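Local structure of probable oxidoreductase protein (Rhizobium etli, 4FB5) at residues A[129-134]-A[373-378]; A[198-203]-A[249-254]; A[226-231]-A[378-383]. The protein is probably an oxidoreductase of the GFO/IDH/MocA family, with a Rossmann-type domain expected to bind a nicotinamide nucleotide. All blocks are in the same frame, centred on the assembly; numbering follows the deposited sequence.

Interaction 1 of 3, residues A[129-134]-A[373-378]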
ATOM      1  N   PRO A 129     -31.949 -18.921 -11.862  1.00 53.14           N
ATOM      2  CA  PRO A 129     -31.012 -18.854 -13.003  1.00 53.11           C
ATOM      3  C   PRO A 129     -31.674 -18.508 -14.331  1.00 53.17           C
ATOM      4  O   PRO A 129     -30.979 -18.254 -15.322  1.00 54.09           O
ATOM      5  CB  PRO A 129     -30.404 -20.267 -13.059  1.00 52.95           C
ATOM      6  CG  PRO A 129     -31.305 -21.119 -12.218  1.00 52.71           C
ATOM      7  CD  PRO A 129     -31.980 -20.251 -11.226  1.00 52.76           C
ATOM      8  N   ALA A 130     -33.002 -18.514 -14.335  1.00 52.92           N
ATOM      9  CA  ALA A 130     -33.814 -18.214 -15.504  1.00 52.29           C
ATOM     10  C   ALA A 130     -34.766 -17.076 -15.166  1.00 52.28           C
ATOM     11  O   ALA A 130     -35.475 -17.111 -14.136  1.00 52.00           O
ATOM     12  CB  ALA A 130     -34.601 -19.443 -15.921  1.00 52.36           C
ATOM     13  N   TYR A 131     -34.794 -16.078 -16.050  1.00 52.46           N
ATOM     14  CA  TYR A 131     -35.538 -14.841 -15.817  1.00 52.60           C
ATOM     15  C   TYR A 131     -36.998 -15.035 -15.407  1.00 52.38           C
ATOM     16  O   TYR A 131     -37.467 -14.378 -14.478  1.00 52.23           O
ATOM     17  CB  TYR A 131     -35.431 -13.909 -17.029  1.00 52.97           C
ATOM     18  CG  TYR A 131     -35.838 -12.490 -16.711  1.00 54.95           C
ATOM     19  CD1 TYR A 131     -35.146 -11.752 -15.755  1.00 56.78           C
ATOM     20  CD2 TYR A 131     -36.924 -11.885 -17.342  1.00 55.82           C
ATOM     21  CE1 TYR A 131     -35.519 -10.450 -15.438  1.00 57.57           C
ATOM     22  CE2 TYR A 131     -37.301 -10.580 -17.031  1.00 56.51           C
ATOM     23  CZ  TYR A 131     -36.592  -9.867 -16.078  1.00 56.69           C
ATOM     24  OH  TYR A 131     -36.938  -8.564 -15.748  1.00 57.67           O
ATOM     25  N   ALA A 132     -37.708 -15.936 -16.087  1.00 52.46           N
ATOM     26  CA  ALA A 132     -39.157 -16.082 -15.865  1.00 52.84           C
ATOM     27  C   ALA A 132     -39.457 -16.752 -14.533  1.00 52.90           C
ATOM     28  O   ALA A 132     -40.561 -16.619 -13.975  1.00 52.63           O
ATOM     29  CB  ALA A 132     -39.828 -16.822 -17.018  1.00 52.55           C
ATOM     30  N   ASP A 133     -38.472 -17.453 -14.004  1.00 52.97           N
ATOM     31  CA  ASP A 133     -38.651 -17.952 -12.673  1.00 54.71           C
ATOM     32  C   ASP A 133     -38.625 -16.775 -11.700  1.00 55.09           C
ATOM     33  O   ASP A 133     -39.425 -16.704 -10.767  1.00 55.43           O
ATOM     34  CB  ASP A 133     -37.584 -18.981 -12.335  1.00 55.20           C
ATOM     35  CG  ASP A 133     -37.790 -20.304 -13.059  1.00 57.92           C
ATOM     36  OD1 ASP A 133     -38.691 -21.074 -12.642  1.00 60.63           O
ATOM     37  OD2 ASP A 133     -37.039 -20.581 -14.030  1.00 60.99           O
ATOM     38  N   ALA A 134     -37.706 -15.846 -11.947  1.00 55.35           N
ATOM     39  CA  ALA A 134     -37.485 -14.719 -11.075  1.00 55.56           C
ATOM     40  C   ALA A 134     -38.705 -13.828 -11.128  1.00 56.16           C
ATOM     41  O   ALA A 134     -39.211 -13.382 -10.075  1.00 56.15           O
ATOM     42  CB  ALA A 134     -36.250 -13.967 -11.503  1.00 55.24           C
ATOM     43  N   ILE A 373     -31.808  -6.196 -11.604  1.00 36.18           N
ATOM     44  CA  ILE A 373     -30.385  -6.535 -11.660  1.00 37.07           C
ATOM     45  C   ILE A 373     -30.133  -7.808 -12.486  1.00 38.42           C
ATOM     46  O   ILE A 373     -29.255  -7.826 -13.401  1.00 38.18           O
ATOM     47  CB  ILE A 373     -29.760  -6.651 -10.261  1.00 36.75           C
ATOM     48  CG1 ILE A 373     -29.328  -5.255  -9.783  1.00 36.22           C
ATOM     49  CG2 ILE A 373     -28.556  -7.580 -10.295  1.00 34.34           C
ATOM     50  CD1 ILE A 373     -29.278  -5.069  -8.266  1.00 33.39           C
ATOM     51  N   GLU A 374     -30.934  -8.839 -12.227  1.00 38.46           N
ATOM     52  CA  GLU A 374     -30.784 -10.028 -13.014  1.00 39.77           C
ATOM     53  C   GLU A 374     -31.152  -9.820 -14.449  1.00 40.03           C
ATOM     54  O   GLU A 374     -30.527 -10.413 -15.350  1.00 41.51           O
ATOM     55  CB  GLU A 374     -31.517 -11.181 -12.394  1.00 40.72           C
ATOM     56  CG  GLU A 374     -30.824 -11.546 -11.069  1.00 44.65           C
ATOM     57  CD  GLU A 374     -31.389 -12.768 -10.419  1.00 46.74           C
ATOM     58  OE1 GLU A 374     -31.711 -13.695 -11.190  1.00 47.39           O
ATOM     59  OE2 GLU A 374     -31.497 -12.787  -9.153  1.00 47.72           O
ATOM     60  N   LYS A 375     -32.108  -8.947 -14.710  1.00 40.16           N
ATOM     61  CA  LYS A 375     -32.336  -8.563 -16.105  1.00 40.33           C
ATOM     62  C   LYS A 375     -31.021  -8.132 -16.786  1.00 39.64           C
ATOM     63  O   LYS A 375     -30.668  -8.634 -17.876  1.00 40.00           O
ATOM     64  CB  LYS A 375     -33.385  -7.451 -16.206  1.00 41.31           C
ATOM     65  CG  LYS A 375     -34.025  -7.380 -17.573  1.00 42.36           C
ATOM     66  CD  LYS A 375     -35.201  -6.468 -17.607  1.00 44.27           C
ATOM     67  CE  LYS A 375     -35.559  -6.274 -19.082  1.00 48.36           C
ATOM     68  NZ  LYS A 375     -35.831  -4.827 -19.382  1.00 51.56           N
ATOM     69  N   SER A 376     -30.266  -7.240 -16.131  1.00 38.41           N
ATOM     70  CA  SER A 376     -28.948  -6.830 -16.692  1.00 37.59           C
ATOM     71  C   SER A 376     -27.965  -7.993 -16.893  1.00 36.37           C
ATOM     72  O   SER A 376     -27.246  -8.019 -17.865  1.00 35.06           O
ATOM     73  CB  SER A 376     -28.337  -5.718 -15.867  1.00 37.91           C
ATOM     74  OG  SER A 376     -29.362  -4.915 -15.264  1.00 41.15           O
ATOM     75  N   VAL A 377     -27.973  -8.970 -15.985  1.00 35.68           N
ATOM     76  CA  VAL A 377     -27.146 -10.135 -16.163  1.00 35.32           C
ATOM     77  C   VAL A 377     -27.482 -10.866 -17.456  1.00 36.07           C
ATOM     78  O   VAL A 377     -26.575 -11.153 -18.273  1.00 35.72           O
ATOM     79  CB  VAL A 377     -27.218 -11.106 -14.972  1.00 35.64           C
ATOM     80  CG1 VAL A 377     -26.277 -12.270 -15.206  1.00 33.62           C
ATOM     81  CG2 VAL A 377     -26.858 -10.393 -13.683  1.00 33.15           C
ATOM     82  N   HIS A 378     -28.782 -11.143 -17.667  1.00 36.57           N
ATOM     83  CA  HIS A 378     -29.207 -11.954 -18.841  1.00 35.56           C
ATOM     84  C   HIS A 378     -28.805 -11.232 -20.121  1.00 35.29           C
ATOM     85  O   HIS A 378     -28.312 -11.842 -21.096  1.00 34.55           O
ATOM     86  CB  HIS A 378     -30.692 -12.309 -18.771  1.00 35.15           C
ATOM     87  CG  HIS A 378     -31.056 -13.226 -17.627  1.00 35.92           C
ATOM     88  ND1 HIS A 378     -30.660 -14.548 -17.571  1.00 35.18           N
ATOM     89  CD2 HIS A 378     -31.806 -13.016 -16.509  1.00 36.47           C
ATOM     90  CE1 HIS A 378     -31.117 -15.101 -16.454  1.00 36.81           C
ATOM     91  NE2 HIS A 378     -31.816 -14.191 -15.787  1.00 36.67           N
TER

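Interaction 2 of 3, residues A[198-203]-A[249-254]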
ATOM      1  N   SER A 198     -19.974 -25.163 -13.109  1.00 38.19           N
ATOM      2  CA  SER A 198     -19.553 -25.254 -14.498  1.00 39.90           C
ATOM      3  C   SER A 198     -20.663 -25.729 -15.427  1.00 41.27           C
ATOM      4  O   SER A 198     -20.410 -26.034 -16.586  1.00 42.39           O
ATOM      5  CB  SER A 198     -18.358 -26.175 -14.641  1.00 39.62           C
ATOM      6  OG  SER A 198     -17.190 -25.519 -14.224  1.00 40.27           O
ATOM      7  N   GLU A 199     -21.886 -25.783 -14.926  1.00 42.87           N
ATOM      8  CA  GLU A 199     -23.029 -26.199 -15.716  1.00 44.58           C
ATOM      9  C   GLU A 199     -23.831 -24.982 -16.117  1.00 44.08           C
ATOM     10  O   GLU A 199     -24.305 -24.279 -15.263  1.00 44.99           O
ATOM     11  CB  GLU A 199     -23.914 -27.130 -14.895  1.00 45.15           C
ATOM     12  CG  GLU A 199     -23.366 -28.521 -14.787  1.00 50.26           C
ATOM     13  CD  GLU A 199     -24.398 -29.515 -14.183  1.00 59.49           C
ATOM     14  OE1 GLU A 199     -24.479 -29.594 -12.911  1.00 60.25           O
ATOM     15  OE2 GLU A 199     -25.114 -30.213 -14.985  1.00 62.62           O
ATOM     16  N   LEU A 200     -24.000 -24.765 -17.417  1.00 44.34           N
ATOM     17  CA  LEU A 200     -24.702 -23.624 -17.949  1.00 44.08           C
ATOM     18  C   LEU A 200     -26.090 -23.552 -17.379  1.00 45.27           C
ATOM     19  O   LEU A 200     -26.582 -22.465 -17.051  1.00 45.81           O
ATOM     20  CB  LEU A 200     -24.778 -23.697 -19.475  1.00 43.49           C
ATOM     21  CG  LEU A 200     -25.421 -22.500 -20.200  1.00 41.45           C
ATOM     22  CD1 LEU A 200     -24.686 -21.196 -19.994  1.00 42.16           C
ATOM     23  CD2 LEU A 200     -25.484 -22.738 -21.652  1.00 37.30           C
ATOM     24  N   SER A 201     -26.719 -24.707 -17.225  1.00 45.46           N
ATOM     25  CA  SER A 201     -28.065 -24.707 -16.709  1.00 46.32           C
ATOM     26  C   SER A 201     -28.126 -24.271 -15.234  1.00 46.00           C
ATOM     27  O   SER A 201     -29.235 -24.042 -14.688  1.00 46.01           O
ATOM     28  CB  SER A 201     -28.708 -26.091 -16.874  1.00 47.17           C
ATOM     29  OG  SER A 201     -28.170 -27.027 -15.926  1.00 49.52           O
ATOM     30  N   ALA A 202     -26.967 -24.200 -14.566  1.00 45.27           N
ATOM     31  CA  ALA A 202     -26.949 -23.752 -13.151  1.00 44.77           C
ATOM     32  C   ALA A 202     -26.450 -22.302 -12.983  1.00 44.73           C
ATOM     33  O   ALA A 202     -26.552 -21.724 -11.898  1.00 45.53           O
ATOM     34  CB  ALA A 202     -26.194 -24.720 -12.273  1.00 44.32           C
ATOM     35  N   GLY A 203     -25.984 -21.707 -14.081  1.00 43.97           N
ATOM     36  CA  GLY A 203     -25.560 -20.328 -14.095  1.00 43.46           C
ATOM     37  C   GLY A 203     -24.562 -20.103 -15.210  1.00 43.48           C
ATOM     38  O   GLY A 203     -23.965 -21.042 -15.698  1.00 43.56           O
ATOM     39  N   VAL A 249     -16.277 -27.691 -19.917  1.00 40.07           N
ATOM     40  CA  VAL A 249     -16.825 -26.544 -19.192  1.00 40.65           C
ATOM     41  C   VAL A 249     -17.829 -25.809 -20.071  1.00 39.87           C
ATOM     42  O   VAL A 249     -17.539 -25.527 -21.214  1.00 38.57           O
ATOM     43  CB  VAL A 249     -15.725 -25.573 -18.676  1.00 41.53           C
ATOM     44  CG1 VAL A 249     -16.333 -24.536 -17.715  1.00 40.59           C
ATOM     45  CG2 VAL A 249     -14.598 -26.363 -17.977  1.00 41.82           C
ATOM     46  N   GLU A 250     -18.993 -25.495 -19.503  1.00 39.70           N
ATOM     47  CA  GLU A 250     -20.177 -25.058 -20.262  1.00 39.50           C
ATOM     48  C   GLU A 250     -20.403 -23.536 -20.204  1.00 39.50           C
ATOM     49  O   GLU A 250     -21.157 -22.939 -21.020  1.00 40.83           O
ATOM     50  CB  GLU A 250     -21.401 -25.770 -19.686  1.00 38.84           C
ATOM     51  CG  GLU A 250     -21.433 -27.235 -20.052  1.00 39.61           C
ATOM     52  CD  GLU A 250     -22.625 -27.999 -19.456  1.00 42.16           C
ATOM     53  OE1 GLU A 250     -23.647 -27.399 -19.058  1.00 37.81           O
ATOM     54  OE2 GLU A 250     -22.532 -29.243 -19.384  1.00 44.26           O
ATOM     55  N   ASN A 251     -19.665 -22.965 -19.260  1.00 38.11           N
ATOM     56  CA  ASN A 251     -19.825 -21.735 -18.551  1.00 35.90           C
ATOM     57  C   ASN A 251     -18.608 -20.914 -18.827  1.00 35.63           C
ATOM     58  O   ASN A 251     -17.594 -21.405 -19.390  1.00 34.89           O
ATOM     59  CB  ASN A 251     -19.615 -22.100 -17.069  1.00 35.99           C
ATOM     60  CG  ASN A 251     -20.785 -21.851 -16.265  1.00 36.05           C
ATOM     61  OD1 ASN A 251     -21.754 -21.372 -16.780  1.00 45.32           O
ATOM     62  ND2 ASN A 251     -20.743 -22.160 -15.004  1.00 33.42           N
ATOM     63  N   HIS A 252     -18.640 -19.717 -18.265  1.00 34.58           N
ATOM     64  CA  HIS A 252     -17.560 -18.768 -18.413  1.00 34.33           C
ATOM     65  C   HIS A 252     -17.103 -18.257 -17.040  1.00 34.67           C
ATOM     66  O   HIS A 252     -17.905 -17.803 -16.230  1.00 35.31           O
ATOM     67  CB  HIS A 252     -18.014 -17.636 -19.325  1.00 33.12           C
ATOM     68  CG  HIS A 252     -18.109 -18.046 -20.752  1.00 33.81           C
ATOM     69  ND1 HIS A 252     -19.289 -18.490 -21.320  1.00 28.94           N
ATOM     70  CD2 HIS A 252     -17.155 -18.148 -21.718  1.00 35.34           C
ATOM     71  CE1 HIS A 252     -19.063 -18.809 -22.585  1.00 31.45           C
ATOM     72  NE2 HIS A 252     -17.777 -18.628 -22.851  1.00 33.89           N
ATOM     73  N   ASP A 253     -15.821 -18.359 -16.758  1.00 34.78           N
ATOM     74  CA  ASP A 253     -15.321 -17.953 -15.455  1.00 35.99           C
ATOM     75  C   ASP A 253     -14.896 -16.490 -15.416  1.00 36.30           C
ATOM     76  O   ASP A 253     -14.467 -15.991 -14.393  1.00 37.08           O
ATOM     77  CB  ASP A 253     -14.208 -18.881 -15.014  1.00 35.33           C
ATOM     78  CG  ASP A 253     -14.759 -20.168 -14.441  1.00 40.28           C
ATOM     79  OD1 ASP A 253     -15.521 -20.104 -13.440  1.00 45.47           O
ATOM     80  OD2 ASP A 253     -14.471 -21.252 -14.983  1.00 44.43           O
ATOM     81  N   ALA A 254     -15.068 -15.786 -16.519  1.00 36.52           N
ATOM     82  CA  ALA A 254     -14.645 -14.392 -16.595  1.00 37.38           C
ATOM     83  C   ALA A 254     -15.495 -13.597 -17.602  1.00 37.24           C
ATOM     84  O   ALA A 254     -15.852 -14.098 -18.684  1.00 38.17           O
ATOM     85  CB  ALA A 254     -13.127 -14.298 -16.953  1.00 37.35           C
TER
HETATM   86  O   HOH W   1     -26.179 -26.957 -18.491  1.00 32.56           O

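Interaction 3 of 3, residues A[226-231]-A[378-383]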
ATOM      1  N   GLU A 226     -28.054   0.185 -18.372  1.00 44.16           N
ATOM      2  CA  GLU A 226     -28.929   0.539 -19.507  1.00 44.83           C
ATOM      3  C   GLU A 226     -28.534  -0.000 -20.847  1.00 43.09           C
ATOM      4  O   GLU A 226     -29.396  -0.364 -21.621  1.00 43.97           O
ATOM      5  CB  GLU A 226     -29.204   2.043 -19.575  1.00 45.66           C
ATOM      6  CG  GLU A 226     -30.093   2.496 -18.396  1.00 52.15           C
ATOM      7  CD  GLU A 226     -30.029   4.020 -18.124  1.00 61.45           C
ATOM      8  OE1 GLU A 226     -29.545   4.789 -19.022  1.00 62.44           O
ATOM      9  OE2 GLU A 226     -30.479   4.436 -17.006  1.00 63.33           O
ATOM     10  N   ALA A 227     -27.251  -0.059 -21.128  1.00 40.98           N
ATOM     11  CA  ALA A 227     -26.780  -0.773 -22.282  1.00 39.31           C
ATOM     12  C   ALA A 227     -25.529  -1.511 -21.806  1.00 38.77           C
ATOM     13  O   ALA A 227     -24.905  -1.069 -20.848  1.00 39.30           O
ATOM     14  CB  ALA A 227     -26.465   0.184 -23.377  1.00 38.52           C
ATOM     15  N   VAL A 228     -25.184  -2.634 -22.442  1.00 37.42           N
ATOM     16  CA  VAL A 228     -24.050  -3.471 -22.062  1.00 35.80           C
ATOM     17  C   VAL A 228     -23.453  -4.116 -23.291  1.00 36.37           C
ATOM     18  O   VAL A 228     -24.172  -4.369 -24.238  1.00 35.97           O
ATOM     19  CB  VAL A 228     -24.408  -4.592 -21.026  1.00 35.43           C
ATOM     20  CG1 VAL A 228     -25.000  -3.992 -19.737  1.00 34.17           C
ATOM     21  CG2 VAL A 228     -25.333  -5.675 -21.610  1.00 34.40           C
ATOM     22  N   ILE A 229     -22.138  -4.336 -23.309  1.00 36.14           N
ATOM     23  CA  ILE A 229     -21.585  -5.287 -24.245  1.00 36.45           C
ATOM     24  C   ILE A 229     -20.428  -6.081 -23.602  1.00 37.60           C
ATOM     25  O   ILE A 229     -19.482  -5.493 -23.061  1.00 37.78           O
ATOM     26  CB  ILE A 229     -21.150  -4.701 -25.561  1.00 35.66           C
ATOM     27  CG1 ILE A 229     -20.534  -5.831 -26.391  1.00 36.30           C
ATOM     28  CG2 ILE A 229     -20.062  -3.653 -25.353  1.00 37.37           C
ATOM     29  CD1 ILE A 229     -20.593  -5.696 -27.888  1.00 37.70           C
ATOM     30  N   THR A 230     -20.487  -7.408 -23.760  1.00 37.62           N
ATOM     31  CA  THR A 230     -19.745  -8.324 -22.959  1.00 37.92           C
ATOM     32  C   THR A 230     -18.744  -9.173 -23.733  1.00 38.40           C
ATOM     33  O   THR A 230     -19.065  -9.681 -24.781  1.00 38.85           O
ATOM     34  CB  THR A 230     -20.744  -9.210 -22.312  1.00 37.76           C
ATOM     35  OG1 THR A 230     -21.643  -8.383 -21.563  1.00 39.11           O
ATOM     36  CG2 THR A 230     -20.080 -10.191 -21.387  1.00 38.16           C
ATOM     37  N   ASP A 231     -17.524  -9.297 -23.214  1.00 38.77           N
ATOM     38  CA  ASP A 231     -16.573 -10.315 -23.652  1.00 39.43           C
ATOM     39  C   ASP A 231     -16.460 -11.307 -22.497  1.00 39.73           C
ATOM     40  O   ASP A 231     -16.498 -10.907 -21.331  1.00 39.52           O
ATOM     41  CB  ASP A 231     -15.204  -9.724 -24.009  1.00 38.96           C
ATOM     42  CG  ASP A 231     -14.335 -10.721 -24.764  1.00 41.91           C
ATOM     43  OD1 ASP A 231     -14.875 -11.809 -25.089  1.00 46.47           O
ATOM     44  OD2 ASP A 231     -13.130 -10.464 -25.034  1.00 42.64           O
ATOM     45  N   HIS A 378     -28.782 -11.143 -17.667  1.00 36.57           N
ATOM     46  CA  HIS A 378     -29.207 -11.954 -18.841  1.00 35.56           C
ATOM     47  C   HIS A 378     -28.805 -11.232 -20.121  1.00 35.29           C
ATOM     48  O   HIS A 378     -28.312 -11.842 -21.096  1.00 34.55           O
ATOM     49  CB  HIS A 378     -30.692 -12.309 -18.771  1.00 35.15           C
ATOM     50  CG  HIS A 378     -31.056 -13.226 -17.627  1.00 35.92           C
ATOM     51  ND1 HIS A 378     -30.660 -14.548 -17.571  1.00 35.18           N
ATOM     52  CD2 HIS A 378     -31.806 -13.016 -16.509  1.00 36.47           C
ATOM     53  CE1 HIS A 378     -31.117 -15.101 -16.454  1.00 36.81           C
ATOM     54  NE2 HIS A 378     -31.816 -14.191 -15.787  1.00 36.67           N
ATOM     55  N   ALA A 379     -28.944  -9.911 -20.073  1.00 36.09           N
ATOM     56  CA  ALA A 379     -28.510  -9.022 -21.168  1.00 37.26           C
ATOM     57  C   ALA A 379     -27.039  -9.132 -21.476  1.00 38.21           C
ATOM     58  O   ALA A 379     -26.634  -9.189 -22.639  1.00 38.80           O
ATOM     59  CB  ALA A 379     -28.834  -7.616 -20.821  1.00 37.62           C
HETATM   60  N   MSE A 380     -26.231  -9.203 -20.425  1.00 39.54           N
HETATM   61  CA  MSE A 380     -24.797  -9.378 -20.615  1.00 40.64           C
HETATM   62  C   MSE A 380     -24.457 -10.684 -21.318  1.00 39.63           C
HETATM   63  O   MSE A 380     -23.651 -10.689 -22.229  1.00 39.59           O
HETATM   64  CB  MSE A 380     -24.058  -9.220 -19.299  1.00 40.95           C
HETATM   65  CG  MSE A 380     -24.166  -7.811 -18.738  1.00 46.86           C
HETATM   66 SE   MSE A 380     -23.716  -7.639 -16.805  1.00 61.36          SE
HETATM   67  CE  MSE A 380     -24.518  -5.876 -16.427  1.00 58.72           C
ATOM     68  N   ALA A 381     -25.081 -11.783 -20.921  1.00 38.91           N
ATOM     69  CA  ALA A 381     -24.821 -13.038 -21.595  1.00 38.96           C
ATOM     70  C   ALA A 381     -25.257 -12.965 -23.082  1.00 39.72           C
ATOM     71  O   ALA A 381     -24.499 -13.324 -24.044  1.00 39.15           O
ATOM     72  CB  ALA A 381     -25.514 -14.134 -20.897  1.00 37.70           C
ATOM     73  N   GLN A 382     -26.466 -12.459 -23.278  1.00 40.03           N
ATOM     74  CA  GLN A 382     -26.983 -12.371 -24.612  1.00 41.08           C
ATOM     75  C   GLN A 382     -25.987 -11.519 -25.353  1.00 40.86           C
ATOM     76  O   GLN A 382     -25.463 -11.886 -26.436  1.00 41.32           O
ATOM     77  CB  GLN A 382     -28.366 -11.725 -24.606  1.00 42.12           C
ATOM     78  CG  GLN A 382     -28.906 -11.588 -25.999  1.00 45.06           C
ATOM     79  CD  GLN A 382     -30.314 -10.969 -26.075  1.00 49.14           C
ATOM     80  OE1 GLN A 382     -30.759 -10.234 -25.175  1.00 45.73           O
ATOM     81  NE2 GLN A 382     -30.996 -11.231 -27.207  1.00 48.60           N
ATOM     82  N   SER A 383     -25.675 -10.394 -24.729  1.00 39.46           N
ATOM     83  CA  SER A 383     -24.745  -9.494 -25.300  1.00 38.53           C
ATOM     84  C   SER A 383     -23.523 -10.180 -25.877  1.00 38.38           C
ATOM     85  O   SER A 383     -22.931  -9.651 -26.821  1.00 39.92           O
ATOM     86  CB  SER A 383     -24.364  -8.473 -24.256  1.00 38.84           C
ATOM     87  OG  SER A 383     -23.301  -7.686 -24.721  1.00 39.29           O
TER

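Interaction 1 of 3, residues A[129-134]-A[373-378]
Tyr131 lays its ring obliquely against two side chains of helix 367-385, His378 beside its inner half and Lys375 beside its outer half. The tyrosine and imidazole planes are inclined at 75°, with centroids 5.7 Å apart. The rings touch where Tyr131 CD1 comes within 3.6 Å of His378 CD2. Because Tyr131 CG stands opposite the backbone N (chi1 -164°), the ring reaches across to the other helix, where CE1 lies 3.8 Å from Lys375 CA. Further out, the phenol oxygen meets methylenes: Tyr131 OH is 3.3 Å from Lys375 CD. A long aliphatic chain suits this place, since it lines the phenol while its ammonium end leads away to a weak hydrogen bond with Ile392 O.

Here the first turn of helix 131-143, from the Rossmann-fold family region, meets the long helix that lies on the sheet of the C-terminal domain, so the contact ties the two halves of the subunit together. Ala130 occupies the N-cap position of the shorter helix. Ahead of it, the carbonyl of Pro129 faces the imidazole edge in the ring plane, with Pro129 O 3.4 Å from His378 CE1. The imidazole also has a polar partner in Tyr204, whose OH hydrogen-bonds to His378 ND1, while Glu374 OE2 accepts a hydrogen bond from Met127 N.

Interaction 2 of 3, residues A[198-203]-A[249-254]
Glu250 grips the loop 198-203 with both its backbone and its side chain. Its amide donates to a carbonyl, Glu250 N to Ser198 O at 3.3 Å, with the donor tilted 20° from the carbonyl plane. Its carboxylate turns to the start of the short 3-10 segment 200-202 and accepts the backbone N-H of Leu200, the N to OE1 distance being 3.1 Å and the angle at hydrogen 151°. That N-H comes to OE1 on the anti side, 30° out of the carboxylate plane. A water extends the grip by one residue, accepting from Ser201 N and donating to Glu250 OE1, each at 2.6 Å. Beside these bonds, Ser198 OG rests against Val249 CG1 at 3.7 Å, a small side chain fitting next to a branched one, and the methylene CB of Leu200 lies 3.9 Å from Glu250 OE1.

Outside this shell, Arg247 makes a salt bridge to Glu250 OE2, holding the carboxylate from its other oxygen, and Lys234 NZ binds Val249 O. The 3-10 turn closes on itself through Ala202 N to Glu199 O, and Gly203 follows, whose backbone angles would press a CB into the carbonyl before it, a reason for glycine here. Both loops belong to the C-terminal family region. With an alanine at the glutamate's place the Leu200 amide and the bridging water would probably lose their acceptor, and Arg247 its salt-bridge mate. One carboxylate thus serves one amide of the turn directly, a second through water, and an arginine; Arg247, which also makes a long, weak ion pair with Glu199, probably eases the repulsion between the two glutamates.

Interaction 3 of 3, residues A[226-231]-A[378-383]
Val228 and Thr230 turn their side chains from strand 225-233 onto helix 367-385, which packs across a face of the large mixed sheet of the C-terminal domain. The two short segments cross at -53°, with axes 6.6 Å apart at closest approach, and every residue that touches is buried. At the apolar end, Val228 CG2 sits 3.8 Å from CG of Met380, present as selenomethionine, while Val228 CG1 meets the terminal methyl CE. The two side chains cross at about a right angle. Ala379 adds its CB beside Val228, its small size suiting a helix that lies close to the strand. Leu207 and Leu215 of helix 206-221 cover Met380 further out.

Solvent reaches the helix at Gln382, which points away from the strand and hydrogen-bonds to Glu386, and at His378, both partly exposed. The strand's other face is not left to solvent, for Ile229 packs on Trp389 of the second subunit and Asp231 forms a salt bridge with Arg260 of that subunit. At its start, Glu226 and Ala227 form a classic beta bulge against Arg260 of their own chain.

Hydroxyls carry the remaining bonds. Thr230 OG1 swings opposite its own carbonyl carbon (chi1 -58°) and donates to Met380 O, 3.1 Å away, approaching well to the side of that carbonyl. Ser383 OG, in turn, accepts from Thr230 N at 3.0 Å.

Helix 367-385 serves both interaction 1 and interaction 3. His378 belongs to both ranges but, of the two contacts, takes part only in interaction 1. One part of the helix meets the Rossmann-side helix at the surface, through rings and methylenes; the next meets the C-terminal sheet in a buried contact, where apolar packing is joined by serine and threonine hydroxyls bonding to backbone. Interaction 2 is partly buried and joins two loops through a carboxylate, backbone amides and a water. It touches interaction 1, since Pro129 packs on the carbonyls of Ser201 and Ala202, but lies close to interaction 3 without touching it. Only interaction 3 lies within reach of another subunit.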